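PDB 3Q7R: transcriptional regulatory protein from Chlamydia trachomatis, which may act as a global positive regulator of transcription, and binds a cis-acting element of its own promoter, so that it is probably involved in activating its own transcription. Local coordinates for residues 45-50 against 72-77; 12-17 against 49-54; 63-68 against 94-99. All blocks are in the same frame, centred on the assembly; numbering follows the deposited sequence. Where two conformers were deposited one is given.

Contact 1 (45-50 against 72-77)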
loop_
_atom_site.group_PDB
_atom_site.type_symbol
_atom_site.label_atom_id
_atom_site.label_comp_id
_atom_site.label_asym_id
_atom_site.label_seq_id
_atom_site.Cartn_x
_atom_site.Cartn_y
_atom_site.Cartn_z
ATOM N N TYR A 45 8.199 -5.503 17.357
ATOM C CA TYR A 45 6.855 -4.977 17.044
ATOM C C TYR A 45 6.136 -4.507 18.326
ATOM O O TYR A 45 6.104 -5.215 19.345
ATOM C CB TYR A 45 5.987 -6.047 16.341
ATOM C CG TYR A 45 4.601 -5.537 16.130
ATOM C CD1 TYR A 45 4.341 -4.618 15.117
ATOM C CD2 TYR A 45 3.561 -5.870 16.995
ATOM C CE1 TYR A 45 3.090 -4.040 14.920
ATOM C CE2 TYR A 45 2.332 -5.294 16.829
ATOM C CZ TYR A 45 2.071 -4.395 15.781
ATOM O OH TYR A 45 0.808 -3.802 15.630
ATOM N N LYS A 46 5.571 -3.324 18.221
ATOM C CA LYS A 46 4.664 -2.794 19.261
ATOM C C LYS A 46 3.894 -1.649 18.652
ATOM O O LYS A 46 4.092 -1.271 17.479
ATOM C CB LYS A 46 5.473 -2.328 20.466
ATOM C CG LYS A 46 6.376 -1.168 20.067
ATOM C CD LYS A 46 7.300 -0.576 21.206
ATOM C CE LYS A 46 6.629 -0.152 22.399
ATOM N NZ LYS A 46 7.618 0.624 23.264
ATOM N N GLN A 47 2.957 -1.118 19.436
ATOM C CA GLN A 47 2.423 0.203 19.156
ATOM C C GLN A 47 2.697 1.068 20.392
ATOM O O GLN A 47 3.178 0.570 21.426
ATOM C CB GLN A 47 0.916 0.191 18.831
ATOM C CG GLN A 47 0.613 -0.881 17.777
ATOM C CD GLN A 47 -0.772 -0.810 17.254
ATOM O OE1 GLN A 47 -1.680 -0.309 17.937
ATOM N NE2 GLN A 47 -0.995 -1.415 16.092
ATOM N N GLU A 48 2.501 2.364 20.228
ATOM C CA GLU A 48 2.624 3.329 21.325
ATOM C C GLU A 48 1.362 4.168 21.331
ATOM O O GLU A 48 0.684 4.264 20.308
ATOM C CB GLU A 48 3.889 4.194 21.169
ATOM C CG GLU A 48 5.132 3.399 21.461
ATOM C CD GLU A 48 6.440 4.119 21.264
ATOM O OE1 GLU A 48 6.427 5.242 20.751
ATOM O OE2 GLU A 48 7.491 3.533 21.644
ATOM N N LEU A 49 1.022 4.745 22.489
ATOM C CA LEU A 49 -0.199 5.520 22.612
ATOM C C LEU A 49 -0.284 6.639 21.608
ATOM O O LEU A 49 -1.379 6.962 21.148
ATOM C CB LEU A 49 -0.325 6.141 24.013
ATOM C CG LEU A 49 -0.557 5.098 25.081
ATOM C CD1 LEU A 49 -0.412 5.767 26.478
ATOM C CD2 LEU A 49 -1.959 4.486 24.922
ATOM N N SER A 50 0.863 7.257 21.314
ATOM C CA SER A 50 0.905 8.358 20.375
ATOM C C SER A 50 0.996 7.950 18.934
ATOM O O SER A 50 0.847 8.790 18.076
ATOM C CB SER A 50 2.069 9.276 20.702
ATOM O OG SER A 50 3.287 8.550 20.633
ATOM N N GLU A 72 -9.356 0.428 16.079
ATOM C CA GLU A 72 -9.278 1.510 17.050
ATOM C C GLU A 72 -7.829 1.809 17.485
ATOM O O GLU A 72 -7.593 2.743 18.287
ATOM C CB GLU A 72 -10.060 1.186 18.335
ATOM C CG GLU A 72 -11.528 1.050 18.040
ATOM C CD GLU A 72 -12.218 2.407 17.802
ATOM O OE1 GLU A 72 -11.576 3.459 18.053
ATOM O OE2 GLU A 72 -13.418 2.411 17.422
ATOM N N GLY A 73 -6.885 1.013 16.992
ATOM C CA GLY A 73 -5.488 1.199 17.315
ATOM C C GLY A 73 -4.729 1.862 16.149
ATOM O O GLY A 73 -5.337 2.412 15.268
ATOM N N SER A 74 -3.398 1.743 16.178
ATOM C CA SER A 74 -2.524 2.311 15.152
ATOM C C SER A 74 -2.713 1.607 13.806
ATOM O O SER A 74 -2.905 0.396 13.768
ATOM C CB SER A 74 -1.046 2.123 15.544
ATOM O OG SER A 74 -0.722 2.644 16.826
ATOM N N PHE A 75 -2.603 2.346 12.695
ATOM C CA PHE A 75 -2.442 1.693 11.393
ATOM C C PHE A 75 -1.057 1.044 11.329
ATOM O O PHE A 75 -0.135 1.459 12.039
ATOM C CB PHE A 75 -2.529 2.739 10.281
ATOM C CG PHE A 75 -3.838 3.460 10.236
ATOM C CD1 PHE A 75 -4.936 2.783 9.747
ATOM C CD2 PHE A 75 -3.960 4.773 10.651
ATOM C CE1 PHE A 75 -6.183 3.418 9.690
ATOM C CE2 PHE A 75 -5.193 5.410 10.585
ATOM C CZ PHE A 75 -6.299 4.710 10.101
ATOM N N VAL A 76 -0.932 0.022 10.482
ATOM C CA VAL A 76 0.389 -0.631 10.254
ATOM C C VAL A 76 0.697 -0.784 8.771
ATOM O O VAL A 76 -0.146 -1.301 8.018
ATOM C CB VAL A 76 0.445 -2.015 10.928
ATOM C CG1 VAL A 76 1.800 -2.679 10.603
ATOM C CG2 VAL A 76 0.290 -1.906 12.490
ATOM N N LEU A 77 1.867 -0.296 8.329
ATOM C CA LEU A 77 2.317 -0.505 6.953
ATOM C C LEU A 77 3.507 -1.426 7.048
ATOM O O LEU A 77 4.402 -1.178 7.881
ATOM C CB LEU A 77 2.774 0.853 6.361
ATOM C CG LEU A 77 3.492 0.826 4.992
ATOM C CD1 LEU A 77 2.509 0.441 3.891
ATOM C CD2 LEU A 77 4.059 2.225 4.702
HETATM O O HOH W 1 -3.783 -1.542 15.949
#

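Contact 2 (12-17 against 49-54)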
loop_
_atom_site.group_PDB
_atom_site.type_symbol
_atom_site.label_atom_id
_atom_site.label_comp_id
_atom_site.label_asym_id
_atom_site.label_seq_id
_atom_site.Cartn_x
_atom_site.Cartn_y
_atom_site.Cartn_z
ATOM N N PRO A 12 2.434 17.240 15.294
ATOM C CA PRO A 12 2.750 16.300 14.227
ATOM C C PRO A 12 2.186 14.906 14.521
ATOM O O PRO A 12 1.928 14.547 15.683
ATOM C CB PRO A 12 4.282 16.292 14.214
ATOM C CG PRO A 12 4.663 16.644 15.610
ATOM C CD PRO A 12 3.610 17.599 16.108
ATOM N N LYS A 13 1.956 14.166 13.454
ATOM C CA LYS A 13 1.571 12.767 13.562
ATOM C C LYS A 13 2.830 11.992 13.960
ATOM O O LYS A 13 3.922 12.327 13.534
ATOM C CB LYS A 13 1.089 12.259 12.213
ATOM C CG LYS A 13 -0.148 12.979 11.677
ATOM C CD LYS A 13 -1.413 12.635 12.422
ATOM C CE LYS A 13 -2.679 13.170 11.681
ATOM N NZ LYS A 13 -2.770 12.766 10.231
ATOM N N HIS A 14 2.665 10.951 14.749
ATOM C CA HIS A 14 3.783 10.137 15.195
ATOM C C HIS A 14 3.838 8.853 14.409
ATOM O O HIS A 14 2.853 8.098 14.323
ATOM C CB HIS A 14 3.627 9.742 16.686
ATOM C CG HIS A 14 4.746 8.861 17.170
ATOM N ND1 HIS A 14 4.625 7.995 18.251
ATOM C CD2 HIS A 14 6.019 8.703 16.718
ATOM C CE1 HIS A 14 5.758 7.340 18.412
ATOM N NE2 HIS A 14 6.629 7.761 17.495
ATOM N N VAL A 15 5.005 8.611 13.843
ATOM C CA VAL A 15 5.267 7.376 13.092
ATOM C C VAL A 15 6.322 6.560 13.832
ATOM O O VAL A 15 7.386 7.104 14.156
ATOM C CB VAL A 15 5.818 7.717 11.706
ATOM C CG1 VAL A 15 6.069 6.435 10.934
ATOM C CG2 VAL A 15 4.814 8.666 10.962
ATOM N N LEU A 16 6.031 5.290 14.130
ATOM C CA LEU A 16 7.030 4.417 14.778
ATOM C C LEU A 16 7.513 3.426 13.726
ATOM O O LEU A 16 6.707 2.715 13.164
ATOM C CB LEU A 16 6.387 3.652 15.943
ATOM C CG LEU A 16 7.273 2.497 16.494
ATOM C CD1 LEU A 16 8.560 2.992 17.132
ATOM C CD2 LEU A 16 6.469 1.585 17.509
ATOM N N LEU A 17 8.820 3.421 13.420
ATOM C CA LEU A 17 9.421 2.456 12.512
ATOM C C LEU A 17 9.979 1.327 13.346
ATOM O O LEU A 17 10.819 1.571 14.222
ATOM C CB LEU A 17 10.553 3.112 11.724
ATOM C CG LEU A 17 11.333 2.186 10.794
ATOM C CD1 LEU A 17 10.456 1.744 9.581
ATOM C CD2 LEU A 17 12.594 2.935 10.257
ATOM N N LEU A 49 1.022 4.745 22.489
ATOM C CA LEU A 49 -0.199 5.520 22.612
ATOM C C LEU A 49 -0.284 6.639 21.608
ATOM O O LEU A 49 -1.379 6.962 21.148
ATOM C CB LEU A 49 -0.325 6.141 24.013
ATOM C CG LEU A 49 -0.557 5.098 25.081
ATOM C CD1 LEU A 49 -0.412 5.767 26.478
ATOM C CD2 LEU A 49 -1.959 4.486 24.922
ATOM N N SER A 50 0.863 7.257 21.314
ATOM C CA SER A 50 0.905 8.358 20.375
ATOM C C SER A 50 0.996 7.950 18.934
ATOM O O SER A 50 0.847 8.790 18.076
ATOM C CB SER A 50 2.069 9.276 20.702
ATOM O OG SER A 50 3.287 8.550 20.633
ATOM N N ALA A 51 1.256 6.667 18.652
ATOM C CA ALA A 51 1.555 6.290 17.269
ATOM C C ALA A 51 0.294 6.325 16.411
ATOM O O ALA A 51 -0.706 5.668 16.695
ATOM C CB ALA A 51 2.155 4.903 17.239
ATOM N N ASP A 52 0.358 7.123 15.368
ATOM C CA ASP A 52 -0.663 7.112 14.313
ATOM C C ASP A 52 -0.389 5.994 13.315
ATOM O O ASP A 52 -1.332 5.352 12.800
ATOM C CB ASP A 52 -0.671 8.449 13.591
ATOM C CG ASP A 52 -1.056 9.583 14.541
ATOM O OD1 ASP A 52 -2.217 9.560 14.980
ATOM O OD2 ASP A 52 -0.204 10.416 14.860
ATOM N N LEU A 53 0.886 5.756 13.021
ATOM C CA LEU A 53 1.225 4.727 12.024
ATOM C C LEU A 53 2.437 3.972 12.560
ATOM O O LEU A 53 3.383 4.586 13.034
ATOM C CB LEU A 53 1.583 5.364 10.700
ATOM C CG LEU A 53 2.168 4.430 9.644
ATOM C CD1 LEU A 53 1.122 3.418 9.197
ATOM C CD2 LEU A 53 2.662 5.310 8.455
ATOM N N VAL A 54 2.401 2.651 12.507
ATOM C CA VAL A 54 3.605 1.844 12.752
ATOM C C VAL A 54 4.046 1.246 11.431
ATOM O O VAL A 54 3.236 0.630 10.746
ATOM C CB VAL A 54 3.322 0.690 13.740
ATOM C CG1 VAL A 54 4.606 -0.142 13.950
ATOM C CG2 VAL A 54 2.834 1.321 15.073
#

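Contact 3 (63-68 against 94-99)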
loop_
_atom_site.group_PDB
_atom_site.type_symbol
_atom_site.label_atom_id
_atom_site.label_comp_id
_atom_site.label_asym_id
_atom_site.label_seq_id
_atom_site.Cartn_x
_atom_site.Cartn_y
_atom_site.Cartn_z
ATOM N N ARG A 63 3.363 -13.333 12.958
ATOM C CA ARG A 63 2.524 -13.884 11.894
ATOM C C ARG A 63 1.072 -14.026 12.309
ATOM O O ARG A 63 0.239 -14.182 11.416
ATOM C CB ARG A 63 3.041 -15.265 11.527
ATOM C CG ARG A 63 4.242 -15.203 10.565
ATOM C CD ARG A 63 3.690 -14.941 9.111
ATOM N NE ARG A 63 3.062 -16.195 8.690
ATOM C CZ ARG A 63 3.747 -17.234 8.216
ATOM N NH1 ARG A 63 5.076 -17.149 8.081
ATOM N NH2 ARG A 63 3.120 -18.374 7.880
ATOM N N GLU A 64 0.812 -13.989 13.618
ATOM C CA GLU A 64 -0.550 -14.250 14.132
ATOM C C GLU A 64 -1.400 -12.941 14.065
ATOM O O GLU A 64 -2.619 -12.990 14.015
ATOM C CB GLU A 64 -0.463 -14.791 15.571
ATOM C CG GLU A 64 0.443 -16.028 15.694
ATOM C CD GLU A 64 1.952 -15.695 15.742
ATOM O OE1 GLU A 64 2.331 -14.497 15.917
ATOM O OE2 GLU A 64 2.758 -16.654 15.588
ATOM N N ILE A 65 -0.776 -11.782 14.033
ATOM C CA ILE A 65 -1.569 -10.587 14.290
ATOM C C ILE A 65 -2.318 -10.019 13.073
ATOM O O ILE A 65 -2.055 -10.336 11.936
ATOM C CB ILE A 65 -0.732 -9.456 14.963
ATOM C CG1 ILE A 65 0.268 -8.891 13.974
ATOM C CG2 ILE A 65 -0.101 -10.029 16.300
ATOM C CD1 ILE A 65 0.885 -7.469 14.465
ATOM N N ARG A 66 -3.327 -9.204 13.337
ATOM C CA ARG A 66 -4.134 -8.648 12.261
ATOM C C ARG A 66 -4.350 -7.157 12.472
ATOM O O ARG A 66 -4.215 -6.648 13.585
ATOM C CB ARG A 66 -5.619 -9.196 12.304
ATOM C CG ARG A 66 -5.790 -10.670 12.164
ATOM C CD ARG A 66 -7.285 -11.045 12.203
ATOM N NE ARG A 66 -7.976 -10.509 11.066
ATOM C CZ ARG A 66 -7.793 -10.979 9.830
ATOM N NH1 ARG A 66 -6.929 -11.971 9.642
ATOM N NH2 ARG A 66 -8.459 -10.437 8.798
ATOM N N SER A 67 -4.700 -6.452 11.387
ATOM C CA SER A 67 -5.155 -5.077 11.462
ATOM C C SER A 67 -6.646 -5.109 11.060
ATOM O O SER A 67 -7.002 -5.198 9.870
ATOM C CB SER A 67 -4.367 -4.168 10.497
ATOM O OG SER A 67 -4.710 -2.777 10.707
ATOM N N PRO A 68 -7.549 -5.078 12.079
ATOM C CA PRO A 68 -8.957 -5.369 11.808
ATOM C C PRO A 68 -9.733 -4.252 11.103
ATOM O O PRO A 68 -9.275 -3.115 11.044
ATOM C CB PRO A 68 -9.540 -5.603 13.213
ATOM C CG PRO A 68 -8.705 -4.665 14.107
ATOM C CD PRO A 68 -7.272 -4.836 13.526
ATOM N N ARG A 94 -4.916 -10.140 6.142
ATOM C CA ARG A 94 -4.802 -9.796 7.548
ATOM C C ARG A 94 -4.966 -8.290 7.805
ATOM O O ARG A 94 -4.903 -7.874 8.952
ATOM C CB ARG A 94 -3.441 -10.278 8.117
ATOM C CG ARG A 94 -3.384 -11.823 8.291
ATOM C CD ARG A 94 -1.888 -12.312 8.307
ATOM N NE ARG A 94 -1.202 -11.724 9.413
ATOM C CZ ARG A 94 0.108 -11.583 9.542
ATOM N NH1 ARG A 94 1.020 -11.953 8.592
ATOM N NH2 ARG A 94 0.542 -11.031 10.648
ATOM N N GLY A 95 -5.144 -7.496 6.746
ATOM C CA GLY A 95 -5.360 -6.059 6.883
ATOM C C GLY A 95 -4.168 -5.173 6.707
ATOM O O GLY A 95 -4.263 -3.953 6.947
ATOM N N PHE A 96 -3.065 -5.729 6.209
ATOM C CA PHE A 96 -1.842 -4.931 6.072
ATOM C C PHE A 96 -1.513 -4.625 4.597
ATOM O O PHE A 96 -1.241 -5.548 3.808
ATOM C CB PHE A 96 -0.657 -5.734 6.608
ATOM C CG PHE A 96 -0.798 -6.094 8.066
ATOM C CD1 PHE A 96 -0.664 -5.120 9.040
ATOM C CD2 PHE A 96 -1.030 -7.416 8.460
ATOM C CE1 PHE A 96 -0.779 -5.471 10.414
ATOM C CE2 PHE A 96 -1.134 -7.742 9.824
ATOM C CZ PHE A 96 -1.034 -6.739 10.789
ATOM N N TRP A 97 -1.420 -3.337 4.298
ATOM C CA TRP A 97 -0.814 -2.909 3.064
ATOM C C TRP A 97 0.723 -2.988 3.217
ATOM O O TRP A 97 1.241 -3.042 4.346
ATOM C CB TRP A 97 -1.284 -1.458 2.710
ATOM C CG TRP A 97 -0.778 -0.940 1.387
ATOM C CD1 TRP A 97 -0.066 0.217 1.162
ATOM C CD2 TRP A 97 -0.949 -1.543 0.106
ATOM N NE1 TRP A 97 0.230 0.357 -0.192
ATOM C CE2 TRP A 97 -0.305 -0.698 -0.866
ATOM C CE3 TRP A 97 -1.573 -2.704 -0.321
ATOM C CZ2 TRP A 97 -0.257 -1.005 -2.218
ATOM C CZ3 TRP A 97 -1.534 -3.012 -1.715
ATOM C CH2 TRP A 97 -0.867 -2.158 -2.627
ATOM N N TYR A 98 1.449 -2.973 2.093
ATOM C CA TYR A 98 2.903 -3.219 2.186
ATOM C C TYR A 98 3.632 -2.576 1.019
ATOM O O TYR A 98 2.996 -2.229 0.005
ATOM C CB TYR A 98 3.262 -4.750 2.188
ATOM C CG TYR A 98 2.712 -5.485 0.985
ATOM C CD1 TYR A 98 3.372 -5.469 -0.217
ATOM C CD2 TYR A 98 1.498 -6.182 1.082
ATOM C CE1 TYR A 98 2.845 -6.156 -1.332
ATOM C CE2 TYR A 98 0.953 -6.852 -0.006
ATOM C CZ TYR A 98 1.606 -6.802 -1.201
ATOM O OH TYR A 98 1.084 -7.459 -2.331
ATOM N N LEU A 99 4.926 -2.355 1.210
ATOM C CA LEU A 99 5.860 -1.992 0.132
ATOM C C LEU A 99 6.851 -3.134 0.053
ATOM O O LEU A 99 7.244 -3.680 1.113
ATOM C CB LEU A 99 6.671 -0.731 0.487
ATOM C CG LEU A 99 5.840 0.540 0.665
ATOM C CD1 LEU A 99 6.690 1.697 1.201
ATOM C CD2 LEU A 99 5.270 0.881 -0.710
#

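Contact 1 (45-50 against 72-77)
Q47 reaches across to S74, accepting directly from its N-H and meeting its C=O through a water. In this receiver (CheY-like) fold the contact joins the helix-free connection between strands 37-42 and 51-57 to the start of strand 75-80. Q47 OE1 accepts from S74 N at 3.2 Å, a fairly straight bond (157° at the hydrogen) whose donor stands 43° above the carbonyl plane. The carboxamide also packs against the serine side chain, with Q47 CD 3.4 Å from S74 CB. Q47 CG lies beside its own backbone N (chi1 -49°), and the extended chain beyond it spans the gap to S74. At the amide's other end, Q47 NE2 donates to a water at 2.8 Å, and that water donates onward to S74 O at 3.0 Å. A weak bond from Q47 NE2 to Y45 OH, 3.0 Å long, adds a restraint from within the loop. Further out, in one of its two conformers S74 OG bonds to A51 O, while the Y45 side chain also touches C56, P62 and I65. The tyrosine and V76 reach toward each other tip to tip, with V76 CG2 near the ring plane at the edge and 3.7 Å from Y45 OH.

Contact 2 (12-17 against 49-54)
H14 O is gripped by two consecutive amides of the facing chain, D52 N at 2.9 Å and L53 N in a weak bond at 3.3 Å. The first donor lies in the carbonyl plane. The sharing of one acceptor accompanies a corner in the chain at D52, where strand 51-57 is interrupted before it settles into regular pairing. The aspartate also returns a bond to the same residue: its CG sits beside its own backbone N (chi1 -63°), and D52 OD2 accepts a hydrogen bond from H14 N at 2.9 Å through its anti lone pair. H14 is therefore held at both its backbone N and its backbone O by D52. The side chains of K13 and D52 cross at about a right angle, with K13 CD 3.5 Å from D52 OD2; the opposite charges stay near one another without meeting. Beyond the corner the pairing becomes that of adjacent parallel strands in the receiver fold, where strand 13-18 lies between 37-42 and 51-57. L16 N bonds to L53 O at 3.0 Å, nearly in line with the carbonyl. V15 and L53 share the face of the sheet that helix 105-118 packs against through I112 and L116. L16 and V54 turn to the other face, toward the loop residues K46 and Q47. The H14 side chain, its CG anti to the backbone N (chi1 178°), meets the residues just before A51 through its ring. There H14 ND1 and S50 OG share a hydrogen bond of 2.8 Å in which either could be the donor. The other ring nitrogen, H14 NE2, is hydrogen-bonded to T40 OG1 on strand 37-42.

Contact 3 (63-68 against 94-99)
R94 grips the backbone carbonyl of I65 side-on, with R94 NE and R94 NH2 each 3.0 Å from I65 O. The acceptor lies only 5° out of the guanidinium plane; the NE bond runs nearly in line with the carbonyl, whereas NH2 comes in at a tilt. R94 NH1 forms a salt bridge with D90, and R94 NH2 makes a further, weak bond to P62 O. A second carbonyl sits over the guanidinium face, with R63 O 3.2 Å from R94 CZ. It is badly angled for hydrogen bonding, but its partial negative charge would probably favour the cation. F96 CD2 lies over the opposite face, offset toward the rim, and the F96 ring edge meets I65 O in plane, F96 CE2 being 3.5 Å away. S67 CB approaches the same ring off-centre in a CH-pi contact. The peptide of R94 is used as well: S67 N donates to R94 O at 2.8 Å, almost straight (167°). R66 NH2 reaches back to D93 O, so two carbonyls at the end of helix 85-93 find donors in this loop. Next, G95 CA directs a C-H toward S67 O at 3.5 Å. The positive phi of G95, 97°, belongs to the Schellman motif that terminates helix 85-93 ahead of strand 97-100, outermost in the sheet of this chain, where W97 meets W97 and F115 of the second subunit.

From the N terminus, contact 2 closes first, bringing strand 13-18 beside strand 51-57 after the chain has passed through helix 22-31 and strand 37-42. Contact 1 opens at 45-50, overlapping the closing segment of contact 2 at L49 and S50, and carries the connection on to strand 75-80, which pairs with 51-57 through V54. Before contact 1 has closed, contact 3 opens at 63-68; the two loops therefore cross, and they touch where Y45 meets I65 and V76 meets F96. Contact 3 closes just after helix 85-93, in the turn leading into strand 97-100. Contacts 2 and 3 follow in series, centres about 17 Å apart, linked through the shared parallel sheet.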